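Local coordinates for pumilio homolog 23 (PDB 5WZJ), which recognises a specific 18S rRNA sequence through its pumilio repeats and probably regulates translation and the stability of target mRNAs, at residues 130-135 against 202-207; 155-160 against 168-173. All coordinates share one frame; numbering follows the deposited sequence. Where two conformers were deposited one is given.

Contact 1: 130-135 against 202-207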
loop_
_atom_site.group_PDB
_atom_site.type_symbol
_atom_site.label_atom_id
_atom_site.label_comp_id
_atom_site.label_asym_id
_atom_site.label_seq_id
_atom_site.Cartn_x
_atom_site.Cartn_y
_atom_site.Cartn_z
ATOM N N SER A 130 -12.498 -20.491 -21.604
ATOM C CA SER A 130 -11.810 -21.770 -21.761
ATOM C C SER A 130 -10.808 -21.991 -20.627
ATOM O O SER A 130 -10.671 -23.111 -20.120
ATOM C CB SER A 130 -11.130 -21.844 -23.134
ATOM O OG SER A 130 -10.146 -20.838 -23.265
ATOM N N ILE A 131 -10.154 -20.919 -20.174
ATOM C CA ILE A 131 -9.179 -21.022 -19.089
ATOM C C ILE A 131 -9.881 -21.263 -17.755
ATOM O O ILE A 131 -9.479 -22.131 -16.972
ATOM C CB ILE A 131 -8.308 -19.749 -19.038
ATOM C CG1 ILE A 131 -7.426 -19.636 -20.268
ATOM C CG2 ILE A 131 -7.406 -19.739 -17.807
ATOM C CD1 ILE A 131 -6.610 -18.347 -20.257
ATOM N N CYS A 132 -10.914 -20.473 -17.451
ATOM C CA CYS A 132 -11.562 -20.595 -16.145
ATOM C C CYS A 132 -12.225 -21.953 -15.981
ATOM O O CYS A 132 -12.254 -22.510 -14.872
ATOM C CB CYS A 132 -12.592 -19.479 -15.952
ATOM S SG CYS A 132 -11.873 -17.810 -15.789
ATOM N N LYS A 133 -12.749 -22.504 -17.076
ATOM C CA LYS A 133 -13.453 -23.777 -17.004
ATOM C C LYS A 133 -12.516 -24.907 -16.591
ATOM O O LYS A 133 -12.875 -25.736 -15.748
ATOM C CB LYS A 133 -14.111 -24.060 -18.349
ATOM C CG LYS A 133 -15.046 -25.238 -18.383
ATOM C CD LYS A 133 -15.975 -25.078 -19.583
ATOM C CE LYS A 133 -16.300 -26.410 -20.242
ATOM N NZ LYS A 133 -17.024 -27.316 -19.316
ATOM N N VAL A 134 -11.309 -24.955 -17.164
ATOM C CA VAL A 134 -10.371 -26.004 -16.765
ATOM C C VAL A 134 -9.901 -25.773 -15.338
ATOM O O VAL A 134 -9.679 -26.730 -14.585
ATOM C CB VAL A 134 -9.179 -26.106 -17.746
ATOM C CG1 VAL A 134 -8.283 -24.874 -17.674
ATOM C CG2 VAL A 134 -8.353 -27.362 -17.469
ATOM N N ILE A 135 -9.776 -24.511 -14.921
ATOM C CA ILE A 135 -9.324 -24.242 -13.559
ATOM C C ILE A 135 -10.392 -24.662 -12.558
ATOM O O ILE A 135 -10.119 -25.389 -11.594
ATOM C CB ILE A 135 -8.938 -22.758 -13.393
ATOM C CG1 ILE A 135 -7.651 -22.475 -14.178
ATOM C CG2 ILE A 135 -8.782 -22.415 -11.893
ATOM C CD1 ILE A 135 -7.282 -21.006 -14.271
ATOM N N PRO A 202 -17.752 -9.336 -15.567
ATOM C CA PRO A 202 -18.275 -9.598 -14.213
ATOM C C PRO A 202 -18.755 -11.022 -14.021
ATOM O O PRO A 202 -18.470 -11.632 -12.983
ATOM C CB PRO A 202 -19.430 -8.585 -14.080
ATOM C CG PRO A 202 -19.072 -7.478 -15.013
ATOM C CD PRO A 202 -18.404 -8.174 -16.197
ATOM N N GLY A 203 -19.465 -11.580 -15.003
ATOM C CA GLY A 203 -19.920 -12.954 -14.881
ATOM C C GLY A 203 -18.776 -13.956 -14.841
ATOM O O GLY A 203 -18.877 -14.994 -14.182
ATOM N N MET A 204 -17.683 -13.671 -15.554
ATOM C CA MET A 204 -16.544 -14.584 -15.539
ATOM C C MET A 204 -15.811 -14.522 -14.201
ATOM O O MET A 204 -15.406 -15.559 -13.662
ATOM C CB MET A 204 -15.598 -14.261 -16.693
ATOM C CG MET A 204 -14.566 -15.354 -16.970
ATOM S SD MET A 204 -15.317 -16.852 -17.661
ATOM C CE MET A 204 -16.260 -16.145 -19.019
ATOM N N LEU A 205 -15.621 -13.316 -13.656
ATOM C CA LEU A 205 -15.015 -13.187 -12.332
ATOM C C LEU A 205 -15.817 -13.964 -11.292
ATOM O O LEU A 205 -15.257 -14.748 -10.512
ATOM C CB LEU A 205 -14.908 -11.714 -11.942
ATOM C CG LEU A 205 -14.310 -11.406 -10.561
ATOM C CD1 LEU A 205 -12.873 -11.926 -10.464
ATOM C CD2 LEU A 205 -14.340 -9.916 -10.266
ATOM N N THR A 206 -17.142 -13.783 -11.295
ATOM C CA THR A 206 -18.006 -14.487 -10.344
ATOM C C THR A 206 -17.893 -15.994 -10.519
ATOM O O THR A 206 -17.747 -16.738 -9.543
ATOM C CB THR A 206 -19.457 -14.018 -10.520
ATOM O OG1 THR A 206 -19.535 -12.615 -10.218
ATOM C CG2 THR A 206 -20.407 -14.796 -9.597
ATOM N N TYR A 207 -17.933 -16.457 -11.771
ATOM C CA TYR A 207 -17.852 -17.884 -12.057
ATOM C C TYR A 207 -16.519 -18.463 -11.599
ATOM O O TYR A 207 -16.480 -19.524 -10.965
ATOM C CB TYR A 207 -18.053 -18.108 -13.559
ATOM C CG TYR A 207 -17.631 -19.464 -14.090
ATOM C CD1 TYR A 207 -18.380 -20.604 -13.809
ATOM C CD2 TYR A 207 -16.509 -19.600 -14.917
ATOM C CE1 TYR A 207 -18.005 -21.855 -14.310
ATOM C CE2 TYR A 207 -16.118 -20.849 -15.422
ATOM C CZ TYR A 207 -16.881 -21.971 -15.116
ATOM O OH TYR A 207 -16.536 -23.210 -15.614
#
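Cys132 and Tyr207 meet edge on: the CE2 corner of the phenol ring comes to 3.8 Å from Cys132 CB, with that carbon and Lys133 N both lying near the ring plane. The tyrosine therefore presents its rim, not a face, to helix 121-137. Its CG stands anti to the backbone N (chi1 164°), which sends the ring across the gap so that its far end lands on the next residue. There Tyr207 OH sits 3.4 Å from Lys133 CA and 3.7 Å from Lys133 CG, a van der Waals contact with backbone and aliphatic chain. The lysine crosses the phenol at a slant, its CG touching the hydroxyl while the amino end leads away from Tyr207.

The sulfur of the same cysteine finds its partner in Met204. Cys132 CB points toward helix 202-213, and Cys132 SG lies 3.8 Å from Met204 CG. The bend at the methionine's second torsion (chi2 69°) brings Met204 SD to 4.0 Å from Cys132 SG. The Cys132 sulfur thus goes mainly to the methionine, and its CB meets the ring edge, with Met204 SD also close to CB. All of this is van der Waals packing, and it joins two helical segments running nearly in the same direction, 14° apart with axes 10.6 Å from each other.

Around the pair, Met204 extends its grip on helix 121-137 to Glu125, Leu128 and His129, and Tyr207 also touches Val136. Ile131 packs on Ile84 of helix 77-87 and on Phe91 of helix 91-95, while Leu205 turns to Leu156 of helix 146-160; helix 121-137 is thus packed between helix 202-213 and the preceding helices of the superhelix.

Contact 2: 155-160 against 168-173; sequences LLCLCK and ELYGAK. With nucleotides of chain B.
The thiol of Cys157 rests against the ring of Tyr170, a residue joined to Gly171 by a cis peptide bond, and the carbonyl of that same bond reads an RNA base. Cys157 SG lies 4.6 Å from the Tyr170 ring centroid and 34° off the ring normal, an oblique sulfur-aromatic contact. The sulfur meets the CE1-CZ side of the ring and the hydroxyl: Tyr170 CE1 and CZ are each 4.1 Å from Cys157 SG, and Tyr170 OH is 4.0 Å from it. Although the CB of Tyr170 does not aim at helix 146-160, the long side chain carries the phenol up to it.

Leu169 is the second partner of the sulfur. One branch of its fork makes the contact, with Leu169 CD1 4.1 Å from Cys157 SG, and Val162 packs on both residues from the intervening loop. The buried thiol meets the leucine methyl and the phenol from directions roughly at right angles.

Tyr170 also offers its backbone carbonyl to the nucleic acid. C9 of chain B donates from N4 to Tyr170 O, a nearly straight bond of 3.2 Å with an N-H...O angle of 167°. Arg153 NH1 bonds to the same oxygen, so two donors grip it. Leu169 O is taken by Thr235 OG1 of helix 227-239, which ties the segment to the next part of the fold. Farther along, Lys173 reaches between U5 and G7 of chain B, with Lys173 NZ 3.5 Å from N7 of G7, but it is poorly ordered.

Helix 146-160 and the chain as far as Gly171 belong to the third pumilio repeat. Binding of RNA along the inner surface of a curved stack of helical repeats is the hallmark of the PUF fold; here a loop backbone contributes to that surface.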
loop_
_atom_site.group_PDB
_atom_site.type_symbol
_atom_site.label_atom_id
_atom_site.label_comp_id
_atom_site.label_asym_id
_atom_site.label_seq_id
_atom_site.Cartn_x
_atom_site.Cartn_y
_atom_site.Cartn_z
ATOM N N LEU A 155 -5.134 -13.616 -13.453
ATOM C CA LEU A 155 -6.384 -13.965 -14.135
ATOM C C LEU A 155 -7.595 -13.317 -13.471
ATOM O O LEU A 155 -8.495 -12.826 -14.162
ATOM C CB LEU A 155 -6.555 -15.480 -14.163
ATOM C CG LEU A 155 -7.866 -15.979 -14.750
ATOM C CD1 LEU A 155 -7.978 -15.572 -16.229
ATOM C CD2 LEU A 155 -7.954 -17.494 -14.578
ATOM N N LEU A 156 -7.661 -13.351 -12.133
ATOM C CA LEU A 156 -8.724 -12.654 -11.418
ATOM C C LEU A 156 -8.738 -11.174 -11.780
ATOM O O LEU A 156 -9.798 -10.602 -12.048
ATOM C CB LEU A 156 -8.549 -12.829 -9.903
ATOM C CG LEU A 156 -8.855 -14.222 -9.335
ATOM C CD1 LEU A 156 -8.158 -14.410 -7.987
ATOM C CD2 LEU A 156 -10.357 -14.429 -9.190
ATOM N N CYS A 157 -7.560 -10.534 -11.781
ATOM C CA CYS A 157 -7.483 -9.113 -12.120
ATOM C C CYS A 157 -7.995 -8.858 -13.532
ATOM O O CYS A 157 -8.742 -7.901 -13.767
ATOM C CB CYS A 157 -6.042 -8.603 -11.978
ATOM S SG CYS A 157 -5.463 -8.406 -10.280
ATOM N N LEU A 158 -7.609 -9.710 -14.481
ATOM C CA LEU A 158 -8.073 -9.547 -15.854
ATOM C C LEU A 158 -9.595 -9.666 -15.950
ATOM O O LEU A 158 -10.237 -8.899 -16.678
ATOM C CB LEU A 158 -7.393 -10.580 -16.751
ATOM C CG LEU A 158 -7.719 -10.508 -18.241
ATOM C CD1 LEU A 158 -7.531 -9.092 -18.735
ATOM C CD2 LEU A 158 -6.845 -11.484 -19.036
ATOM N N CYS A 159 -10.193 -10.630 -15.235
ATOM C CA CYS A 159 -11.650 -10.776 -15.260
ATOM C C CYS A 159 -12.349 -9.546 -14.691
ATOM O O CYS A 159 -13.461 -9.209 -15.112
ATOM C CB CYS A 159 -12.085 -12.024 -14.480
ATOM S SG CYS A 159 -11.628 -13.607 -15.239
ATOM N N LYS A 160 -11.732 -8.888 -13.714
ATOM C CA LYS A 160 -12.263 -7.636 -13.199
ATOM C C LYS A 160 -12.090 -6.518 -14.214
ATOM O O LYS A 160 -12.774 -5.496 -14.127
ATOM C CB LYS A 160 -11.556 -7.299 -11.883
ATOM C CG LYS A 160 -11.941 -5.982 -11.217
ATOM C CD LYS A 160 -13.411 -5.933 -10.831
ATOM C CE LYS A 160 -13.715 -4.633 -10.069
ATOM N NZ LYS A 160 -15.106 -4.625 -9.538
ATOM N N GLU A 168 -0.617 -3.576 -4.426
ATOM C CA GLU A 168 -1.636 -3.826 -3.414
ATOM C C GLU A 168 -2.570 -4.965 -3.825
ATOM O O GLU A 168 -2.985 -5.770 -2.984
ATOM C CB GLU A 168 -2.418 -2.539 -3.156
ATOM C CG GLU A 168 -3.428 -2.624 -2.030
ATOM C CD GLU A 168 -4.455 -1.515 -2.108
ATOM O OE1 GLU A 168 -5.568 -1.768 -2.627
ATOM O OE2 GLU A 168 -4.138 -0.386 -1.671
ATOM N N LEU A 169 -2.900 -5.064 -5.119
ATOM C CA LEU A 169 -3.780 -6.131 -5.582
ATOM C C LEU A 169 -3.150 -7.524 -5.478
ATOM O O LEU A 169 -3.895 -8.510 -5.439
ATOM C CB LEU A 169 -4.220 -5.865 -7.026
ATOM C CG LEU A 169 -5.329 -4.826 -7.223
ATOM C CD1 LEU A 169 -5.675 -4.652 -8.695
ATOM C CD2 LEU A 169 -6.561 -5.227 -6.433
ATOM N N TYR A 170 -1.816 -7.631 -5.400
ATOM C CA TYR A 170 -1.135 -8.943 -5.497
ATOM C C TYR A 170 -0.478 -9.689 -4.275
ATOM O O TYR A 170 0.235 -10.649 -4.519
ATOM C CB TYR A 170 -0.035 -8.835 -6.567
ATOM C CG TYR A 170 -0.534 -8.891 -8.006
ATOM C CD1 TYR A 170 -0.929 -7.733 -8.678
ATOM C CD2 TYR A 170 -0.600 -10.104 -8.700
ATOM C CE1 TYR A 170 -1.382 -7.781 -10.000
ATOM C CE2 TYR A 170 -1.046 -10.157 -10.034
ATOM C CZ TYR A 170 -1.431 -8.993 -10.667
ATOM O OH TYR A 170 -1.874 -9.035 -11.966
ATOM N N GLY A 171 -0.609 -9.307 -3.003
ATOM C CA GLY A 171 -0.890 -7.997 -2.477
ATOM C C GLY A 171 0.303 -7.652 -1.586
ATOM O O GLY A 171 0.474 -8.195 -0.487
ATOM N N ALA A 172 1.159 -6.774 -2.098
ATOM C CA ALA A 172 2.299 -6.255 -1.365
ATOM C C ALA A 172 1.889 -5.027 -0.555
ATOM O O ALA A 172 0.791 -4.484 -0.707
ATOM C CB ALA A 172 3.430 -5.907 -2.333
ATOM N N LYS A 173 2.789 -4.590 0.325
ATOM C CA LYS A 173 2.591 -3.316 0.999
ATOM C C LYS A 173 2.787 -2.164 0.014
ATOM O O LYS A 173 3.397 -2.309 -1.053
ATOM C CB LYS A 173 3.558 -3.159 2.179
ATOM C CG LYS A 173 3.177 -3.920 3.450
ATOM C CD LYS A 173 4.133 -3.587 4.600
ATOM C CE LYS A 173 3.820 -4.394 5.857
ATOM N NZ LYS A 173 4.824 -4.184 6.949
ATOM P P C B 9 9.154 -13.477 1.337
ATOM O OP1 C B 9 10.503 -14.081 1.474
ATOM O OP2 C B 9 9.024 -12.009 1.138
ATOM O "O5'" C B 9 8.405 -14.141 0.088
ATOM C "C5'" C B 9 8.275 -15.551 -0.064
ATOM C "C4'" C B 9 7.538 -15.865 -1.345
ATOM O "O4'" C B 9 6.185 -15.378 -1.255
ATOM C "C3'" C B 9 8.133 -15.231 -2.604
ATOM O "O3'" C B 9 8.917 -16.196 -3.279
ATOM C "C2'" C B 9 6.928 -14.771 -3.445
ATOM O "O2'" C B 9 6.770 -15.575 -4.609
ATOM C "C1'" C B 9 5.723 -14.975 -2.512
ATOM N N1 C B 9 4.889 -13.766 -2.357
ATOM C C2 C B 9 3.809 -13.671 -3.223
ATOM O O2 C B 9 3.651 -14.607 -4.032
ATOM N N3 C B 9 2.989 -12.591 -3.145
ATOM C C4 C B 9 3.235 -11.633 -2.252
ATOM N N4 C B 9 2.414 -10.580 -2.208
ATOM C C5 C B 9 4.348 -11.715 -1.349
ATOM C C6 C B 9 5.147 -12.789 -1.433
ATOM P P U B 5 7.165 0.378 5.650
ATOM O OP1 U B 5 8.643 0.373 5.744
ATOM O OP2 U B 5 6.425 -0.604 4.818
ATOM O "O5'" U B 5 6.567 0.300 7.124
ATOM C "C5'" U B 5 7.031 1.180 8.140
ATOM C "C4'" U B 5 6.721 0.644 9.513
ATOM O "O4'" U B 5 5.283 0.677 9.722
ATOM C "C3'" U B 5 7.149 -0.801 9.746
ATOM O "O3'" U B 5 7.472 -0.956 11.118
ATOM C "C2'" U B 5 5.870 -1.580 9.441
ATOM O "O2'" U B 5 5.801 -2.852 10.046
ATOM C "C1'" U B 5 4.806 -0.632 9.986
ATOM N N1 U B 5 3.489 -0.756 9.346
ATOM C C2 U B 5 2.407 -0.953 10.182
ATOM O O2 U B 5 2.522 -1.052 11.387
ATOM N N3 U B 5 1.189 -1.046 9.559
ATOM C C4 U B 5 0.953 -0.954 8.206
ATOM O O4 U B 5 -0.203 -1.056 7.810
ATOM C C5 U B 5 2.117 -0.738 7.400
ATOM C C6 U B 5 3.324 -0.641 7.982
ATOM P P G B 7 9.353 -7.946 10.665
ATOM O OP1 G B 7 10.520 -8.671 11.217
ATOM O OP2 G B 7 9.398 -7.123 9.435
ATOM O "O5'" G B 7 8.213 -9.012 10.338
ATOM C "C5'" G B 7 7.922 -10.063 11.240
ATOM C "C4'" G B 7 6.749 -10.883 10.763
ATOM O "O4'" G B 7 5.502 -10.179 11.004
ATOM C "C3'" G B 7 6.707 -11.176 9.275
ATOM O "O3'" G B 7 7.610 -12.196 8.895
ATOM C "C2'" G B 7 5.238 -11.526 9.061
ATOM O "O2'" G B 7 4.977 -12.847 9.501
ATOM C "C1'" G B 7 4.551 -10.548 10.026
ATOM N N9 G B 7 4.101 -9.343 9.315
ATOM C C8 G B 7 4.874 -8.291 8.879
ATOM N N7 G B 7 4.179 -7.399 8.237
ATOM C C5 G B 7 2.880 -7.890 8.234
ATOM C C6 G B 7 1.688 -7.355 7.682
ATOM O O6 G B 7 1.551 -6.297 7.066
ATOM N N1 G B 7 0.581 -8.165 7.910
ATOM C C2 G B 7 0.635 -9.363 8.578
ATOM N N2 G B 7 -0.526 -10.023 8.696
ATOM N N3 G B 7 1.743 -9.878 9.094
ATOM C C4 G B 7 2.819 -9.097 8.888
#

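Contact 2 is nested within the loop of chain that contact 1 closes, and the two centres lie 15 Å apart. Helix 146-160 joins them: Leu155 CD2 is 3.6 Å from Ile135 CD1, and Cys159 SG is 3.8 Å from Met204 CG, so both segments of 130-135 against 202-207 pack on residues of 155-160. The RNA separates their roles. Contact 1 stays about 13 Å from the nucleic acid at its nearest atom and is purely structural packing between helices, whereas 168-173 bonds a base directly. One side of helix 146-160 thus rests on the helices of contact 1, and Cys157, on the same helix, packs against the loop that bonds the RNA.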